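PDB 3WV4: Non-ribosomal peptide synthetase from Streptomyces halstedii, which is a non-ribosomal peptide synthetase whose crystallised N-terminal part belongs to the AMP-binding (ANL) family. Local coordinates for residues 389-394 with 422-427; 370-375 with 429-434. One frame throughout, in Å; residues are numbered along the deposited sequence.

Contact 1: 389-394 with 422-427; sequences EITVTG and RLHTGD
Strands 389-393 and 422-425 run antiparallel, their axes 4.7 Å apart at the closest point. Val392 and Leu423 form a hydrogen-bonded pair: Leu423 N gives to Val392 O at 2.8 Å and Val392 N gives back to Leu423 O. The bonding is densest at the other end, round Ile390. Ile390 O takes two donors from Thr425. Thr425 OG1 reaches Ile390 O at 2.8 Å on a lone pair, in the carbonyl plane, while Thr425 N lies nearly along the C=O axis. OG1 of Thr425, turned between its own N and carbonyl carbon (chi1 67°), also accepts from Asp427 N. This is an ST turn, set where the chain turns a corner out of strand 422-425. Past the corner, Ile390 N bonds to Asp427 O at 2.9 Å.

The carboxylate of Glu389 bridges strand and corner from the more solvent-exposed side. Its chain is extended. Glu389 OE2 accepts from Gly426 N at 2.9 Å through its anti lone pair. Glu389 OE1 receives a nearly straight bond from His424 ND1 at 3.2 Å, which lies above the carboxylate plane. Glu389 thus meets the His424 ring at its edge, while Thr391 CG2 lies over one face in a CH-pi contact. At the looser end, Arg422 CD touches Thr391 OG1 at 3.3 Å. That hydroxyl is hydrogen-bonded to Glu373 O, and the Arg422 guanidinium forms a salt bridge with the Glu373 carboxylate.

Contact 2: 370-375 with 429-434; sequences TTIEIL and GHLDED
This contact lies in the small beta region of the AMP-binding fold, where strand 371-375 and the first part of strand 427-431 pair with strand 388-393. The two strands face each other without pairing. Their axes come within 7.3 Å, at 122° between their directions. Side chains bridge the gap, and Ile374 against Leu431 carries most of the contact.

Both CB atoms point toward the opposite strand. Ile374 has CG1 anti to its carbonyl carbon, beside the backbone N (chi1 -55°). Ile374 CG1 meets Leu431 CG at 3.9 Å, the two side chains crossing obliquely. The other branch of Ile374, CG2, rests 3.4 Å from Gly429 O. CD1, at the tip of the CG1 branch of Ile374, lies 3.7 Å from Gly429 O, so the isoleucine straddles that carbonyl. Gly429 itself is buried, and its backbone bonds to Gly388.

Both strands pair with strand 388-393, whose Ile390 touches Ile374 and continues the apolar cluster. Leu431 also reaches the next inward-facing residue along strand 371-375. Leu431 CD1 sits 3.7 Å from Ile372 O, and Leu431 CD2 is 4.2 Å from Ile372 CG2. The far end of the Ile372 side chain leads away from Leu431; Ile372 also packs on Val392. His430 turns its side chain to the other side of its strand. There ND1 bonds to Gly440 O, and the ring meets that of Tyr438 with the two planes almost parallel.

How the contacts relate
The centres of the two contacts are 10 Å apart, on the same side of the chain's centre. Along the chain the order is 370-375, 389-394, 422-427, 429-434, so contact 2 encloses contact 1. Strand 388-393 is the common neighbour: it pairs antiparallel with 371-375, with 422-425 and, past the corner at Gly426, with 427-431. Strands 371-375 and 388-393 also join the contacts through a probable hydrogen bond from Thr391 N to Glu373 O, 2.8 Å long. Segments far apart in sequence are thereby gathered into one compact beta unit near the modelled C-terminal end of this AMP-binding fold.

Contact 1: 389-394 with 422-427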
loop_
_atom_site.group_PDB
_atom_site.type_symbol
_atom_site.label_atom_id
_atom_site.label_comp_id
_atom_site.label_asym_id
_atom_site.label_seq_id
_atom_site.Cartn_x
_atom_site.Cartn_y
_atom_site.Cartn_z
ATOM N N GLU A 389 -23.628 -2.902 -11.868
ATOM C CA GLU A 389 -22.719 -2.821 -10.764
ATOM C C GLU A 389 -21.407 -3.550 -11.067
ATOM O O GLU A 389 -21.374 -4.749 -11.373
ATOM C CB GLU A 389 -23.300 -3.382 -9.491
ATOM C CG GLU A 389 -22.406 -3.019 -8.351
ATOM C CD GLU A 389 -22.902 -3.523 -7.022
ATOM O OE1 GLU A 389 -23.833 -4.382 -7.048
ATOM O OE2 GLU A 389 -22.301 -3.097 -5.985
ATOM N N ILE A 390 -20.323 -2.811 -10.919
ATOM C CA ILE A 390 -18.980 -3.404 -11.053
ATOM C C ILE A 390 -18.775 -4.351 -9.892
ATOM O O ILE A 390 -18.825 -3.940 -8.721
ATOM C CB ILE A 390 -17.898 -2.311 -11.090
ATOM C CG1 ILE A 390 -18.048 -1.503 -12.388
ATOM C CG2 ILE A 390 -16.496 -2.908 -11.016
ATOM C CD1 ILE A 390 -17.431 -0.137 -12.262
ATOM N N THR A 391 -18.537 -5.612 -10.221
ATOM C CA THR A 391 -18.272 -6.585 -9.169
ATOM C C THR A 391 -16.961 -7.262 -9.520
ATOM O O THR A 391 -16.550 -7.226 -10.670
ATOM C CB THR A 391 -19.385 -7.624 -8.921
ATOM O OG1 THR A 391 -19.354 -8.647 -9.933
ATOM C CG2 THR A 391 -20.741 -6.946 -8.878
ATOM N N VAL A 392 -16.341 -7.874 -8.507
ATOM C CA VAL A 392 -14.997 -8.393 -8.587
ATOM C C VAL A 392 -14.863 -9.715 -7.852
ATOM O O VAL A 392 -15.356 -9.878 -6.731
ATOM C CB VAL A 392 -14.049 -7.409 -7.913
ATOM C CG1 VAL A 392 -12.645 -7.957 -7.856
ATOM C CG2 VAL A 392 -14.097 -6.073 -8.643
ATOM N N THR A 393 -14.128 -10.620 -8.445
ATOM C CA THR A 393 -13.844 -11.896 -7.830
ATOM C C THR A 393 -12.347 -12.241 -7.963
ATOM O O THR A 393 -11.746 -11.994 -8.980
ATOM C CB THR A 393 -14.753 -12.933 -8.532
ATOM O OG1 THR A 393 -16.106 -12.670 -8.139
ATOM C CG2 THR A 393 -14.388 -14.313 -8.138
ATOM N N GLY A 394 -11.737 -12.815 -6.942
ATOM C CA GLY A 394 -10.389 -13.287 -7.098
ATOM C C GLY A 394 -9.567 -13.262 -5.843
ATOM O O GLY A 394 -10.063 -12.917 -4.763
ATOM N N ARG A 422 -17.489 -12.649 -3.727
ATOM C CA ARG A 422 -17.749 -11.614 -4.745
ATOM C C ARG A 422 -17.881 -10.258 -4.130
ATOM O O ARG A 422 -18.741 -10.034 -3.279
ATOM C CB ARG A 422 -18.970 -11.920 -5.598
ATOM C CG ARG A 422 -19.446 -10.738 -6.449
ATOM C CD ARG A 422 -19.932 -11.147 -7.833
ATOM N NE ARG A 422 -20.531 -12.473 -7.844
ATOM C CZ ARG A 422 -20.489 -13.313 -8.871
ATOM N NH1 ARG A 422 -19.872 -12.964 -9.991
ATOM N NH2 ARG A 422 -21.065 -14.515 -8.768
ATOM N N LEU A 423 -16.987 -9.352 -4.519
ATOM C CA LEU A 423 -17.040 -7.989 -3.995
ATOM C C LEU A 423 -17.942 -7.159 -4.854
ATOM O O LEU A 423 -17.743 -7.066 -6.059
ATOM C CB LEU A 423 -15.653 -7.332 -3.985
ATOM C CG LEU A 423 -15.626 -5.852 -3.665
ATOM C CD1 LEU A 423 -15.986 -5.645 -2.202
ATOM C CD2 LEU A 423 -14.273 -5.232 -4.046
ATOM N N HIS A 424 -18.913 -6.519 -4.220
ATOM C CA HIS A 424 -19.813 -5.578 -4.887
ATOM C C HIS A 424 -19.348 -4.191 -4.545
ATOM O O HIS A 424 -19.401 -3.783 -3.382
ATOM C CB HIS A 424 -21.259 -5.804 -4.388
ATOM C CG HIS A 424 -21.851 -7.100 -4.838
ATOM N ND1 HIS A 424 -22.836 -7.179 -5.803
ATOM C CD2 HIS A 424 -21.590 -8.371 -4.462
ATOM C CE1 HIS A 424 -23.148 -8.446 -6.004
ATOM N NE2 HIS A 424 -22.405 -9.188 -5.204
ATOM N N THR A 425 -18.901 -3.445 -5.549
ATOM C CA THR A 425 -18.186 -2.206 -5.291
ATOM C C THR A 425 -19.069 -0.988 -5.031
ATOM O O THR A 425 -18.589 0.035 -4.532
ATOM C CB THR A 425 -17.343 -1.822 -6.516
ATOM O OG1 THR A 425 -18.221 -1.489 -7.598
ATOM C CG2 THR A 425 -16.374 -2.975 -6.919
ATOM N N GLY A 426 -20.323 -1.041 -5.477
ATOM C CA GLY A 426 -21.181 0.122 -5.431
ATOM C C GLY A 426 -20.815 1.111 -6.508
ATOM O O GLY A 426 -21.341 2.201 -6.550
ATOM N N ASP A 427 -19.907 0.754 -7.401
ATOM C CA ASP A 427 -19.651 1.611 -8.546
ATOM C C ASP A 427 -20.392 1.001 -9.732
ATOM O O ASP A 427 -20.622 -0.209 -9.782
ATOM C CB ASP A 427 -18.159 1.749 -8.808
ATOM C CG ASP A 427 -17.436 2.601 -7.747
ATOM O OD1 ASP A 427 -18.054 3.513 -7.161
ATOM O OD2 ASP A 427 -16.230 2.340 -7.518
#

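Contact 2: 370-375 with 429-434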
loop_
_atom_site.group_PDB
_atom_site.type_symbol
_atom_site.label_atom_id
_atom_site.label_comp_id
_atom_site.label_asym_id
_atom_site.label_seq_id
_atom_site.Cartn_x
_atom_site.Cartn_y
_atom_site.Cartn_z
ATOM N N THR A 370 -7.805 -12.195 -11.912
ATOM C CA THR A 370 -9.002 -11.749 -11.187
ATOM C C THR A 370 -10.091 -11.639 -12.222
ATOM O O THR A 370 -9.789 -11.740 -13.382
ATOM C CB THR A 370 -8.776 -10.380 -10.496
ATOM O OG1 THR A 370 -8.703 -9.351 -11.473
ATOM C CG2 THR A 370 -7.459 -10.387 -9.763
ATOM N N THR A 371 -11.341 -11.471 -11.817
ATOM C CA THR A 371 -12.452 -11.334 -12.767
ATOM C C THR A 371 -13.294 -10.134 -12.401
ATOM O O THR A 371 -13.622 -9.961 -11.232
ATOM C CB THR A 371 -13.345 -12.605 -12.712
ATOM O OG1 THR A 371 -12.598 -13.700 -13.273
ATOM C CG2 THR A 371 -14.582 -12.438 -13.520
ATOM N N ILE A 372 -13.631 -9.306 -13.394
ATOM C CA ILE A 372 -14.577 -8.253 -13.205
ATOM C C ILE A 372 -15.891 -8.693 -13.889
ATOM O O ILE A 372 -15.877 -9.018 -15.079
ATOM C CB ILE A 372 -14.138 -6.945 -13.921
ATOM C CG1 ILE A 372 -12.840 -6.330 -13.395
ATOM C CG2 ILE A 372 -15.250 -5.930 -13.882
ATOM C CD1 ILE A 372 -12.674 -6.649 -11.957
ATOM N N GLU A 373 -17.013 -8.682 -13.181
ATOM C CA GLU A 373 -18.313 -8.885 -13.861
ATOM C C GLU A 373 -19.246 -7.759 -13.547
ATOM O O GLU A 373 -19.276 -7.241 -12.409
ATOM C CB GLU A 373 -18.980 -10.172 -13.425
ATOM C CG GLU A 373 -18.250 -11.438 -13.797
ATOM C CD GLU A 373 -18.500 -12.512 -12.775
ATOM O OE1 GLU A 373 -18.272 -12.243 -11.558
ATOM O OE2 GLU A 373 -18.956 -13.597 -13.163
ATOM N N ILE A 374 -20.041 -7.412 -14.551
ATOM C CA ILE A 374 -21.034 -6.366 -14.416
ATOM C C ILE A 374 -22.400 -7.048 -14.148
ATOM O O ILE A 374 -22.850 -7.826 -14.972
ATOM C CB ILE A 374 -21.100 -5.559 -15.705
ATOM C CG1 ILE A 374 -19.733 -5.006 -16.122
ATOM C CG2 ILE A 374 -22.055 -4.390 -15.569
ATOM C CD1 ILE A 374 -19.068 -4.121 -15.098
ATOM N N LEU A 375 -23.025 -6.782 -12.998
ATOM C CA LEU A 375 -24.309 -7.421 -12.624
ATOM C C LEU A 375 -25.532 -6.490 -12.720
ATOM O O LEU A 375 -25.388 -5.286 -12.483
ATOM C CB LEU A 375 -24.202 -7.929 -11.197
ATOM C CG LEU A 375 -23.123 -9.002 -10.987
ATOM C CD1 LEU A 375 -23.283 -9.708 -9.643
ATOM C CD2 LEU A 375 -23.114 -10.019 -12.126
ATOM N N GLY A 429 -20.695 0.696 -14.093
ATOM C CA GLY A 429 -19.978 0.864 -15.360
ATOM C C GLY A 429 -20.187 -0.329 -16.276
ATOM O O GLY A 429 -21.112 -1.141 -16.074
ATOM N N HIS A 430 -19.338 -0.434 -17.287
ATOM C CA HIS A 430 -19.525 -1.459 -18.289
ATOM C C HIS A 430 -18.179 -1.945 -18.826
ATOM O O HIS A 430 -17.183 -1.238 -18.735
ATOM C CB HIS A 430 -20.438 -0.916 -19.425
ATOM C CG HIS A 430 -19.810 0.161 -20.255
ATOM N ND1 HIS A 430 -19.921 1.496 -19.953
ATOM C CD2 HIS A 430 -19.088 0.097 -21.397
ATOM C CE1 HIS A 430 -19.288 2.212 -20.872
ATOM N NE2 HIS A 430 -18.751 1.383 -21.744
ATOM N N LEU A 431 -18.196 -3.118 -19.456
ATOM C CA LEU A 431 -17.017 -3.695 -20.140
ATOM C C LEU A 431 -17.266 -3.730 -21.621
ATOM O O LEU A 431 -18.407 -3.865 -22.051
ATOM C CB LEU A 431 -16.804 -5.113 -19.703
ATOM C CG LEU A 431 -16.446 -5.324 -18.271
ATOM C CD1 LEU A 431 -16.493 -6.813 -18.014
ATOM C CD2 LEU A 431 -15.082 -4.773 -17.950
ATOM N N ASP A 432 -16.234 -3.547 -22.419
ATOM C CA ASP A 432 -16.390 -3.763 -23.873
ATOM C C ASP A 432 -16.099 -5.212 -24.148
ATOM O O ASP A 432 -15.832 -6.015 -23.224
ATOM C CB ASP A 432 -15.602 -2.774 -24.736
ATOM C CG ASP A 432 -14.077 -2.782 -24.460
ATOM O OD1 ASP A 432 -13.536 -3.827 -24.052
ATOM O OD2 ASP A 432 -13.443 -1.737 -24.709
ATOM N N GLU A 433 -16.130 -5.576 -25.417
ATOM C CA GLU A 433 -15.935 -6.971 -25.825
ATOM C C GLU A 433 -14.547 -7.438 -25.345
ATOM O O GLU A 433 -14.332 -8.577 -24.838
ATOM C CB GLU A 433 -16.055 -7.073 -27.361
ATOM C CG GLU A 433 -17.307 -6.398 -27.981
ATOM C CD GLU A 433 -17.442 -4.889 -27.665
ATOM O OE1 GLU A 433 -16.466 -4.115 -27.898
ATOM O OE2 GLU A 433 -18.525 -4.474 -27.164
ATOM N N ASP A 434 -13.616 -6.506 -25.449
ATOM C CA ASP A 434 -12.232 -6.783 -25.143
ATOM C C ASP A 434 -12.009 -7.029 -23.630
ATOM O O ASP A 434 -11.016 -7.637 -23.215
ATOM C CB ASP A 434 -11.377 -5.674 -25.780
ATOM C CG ASP A 434 -11.158 -5.914 -27.287
ATOM O OD1 ASP A 434 -10.897 -7.088 -27.677
ATOM O OD2 ASP A 434 -11.208 -4.970 -28.111
#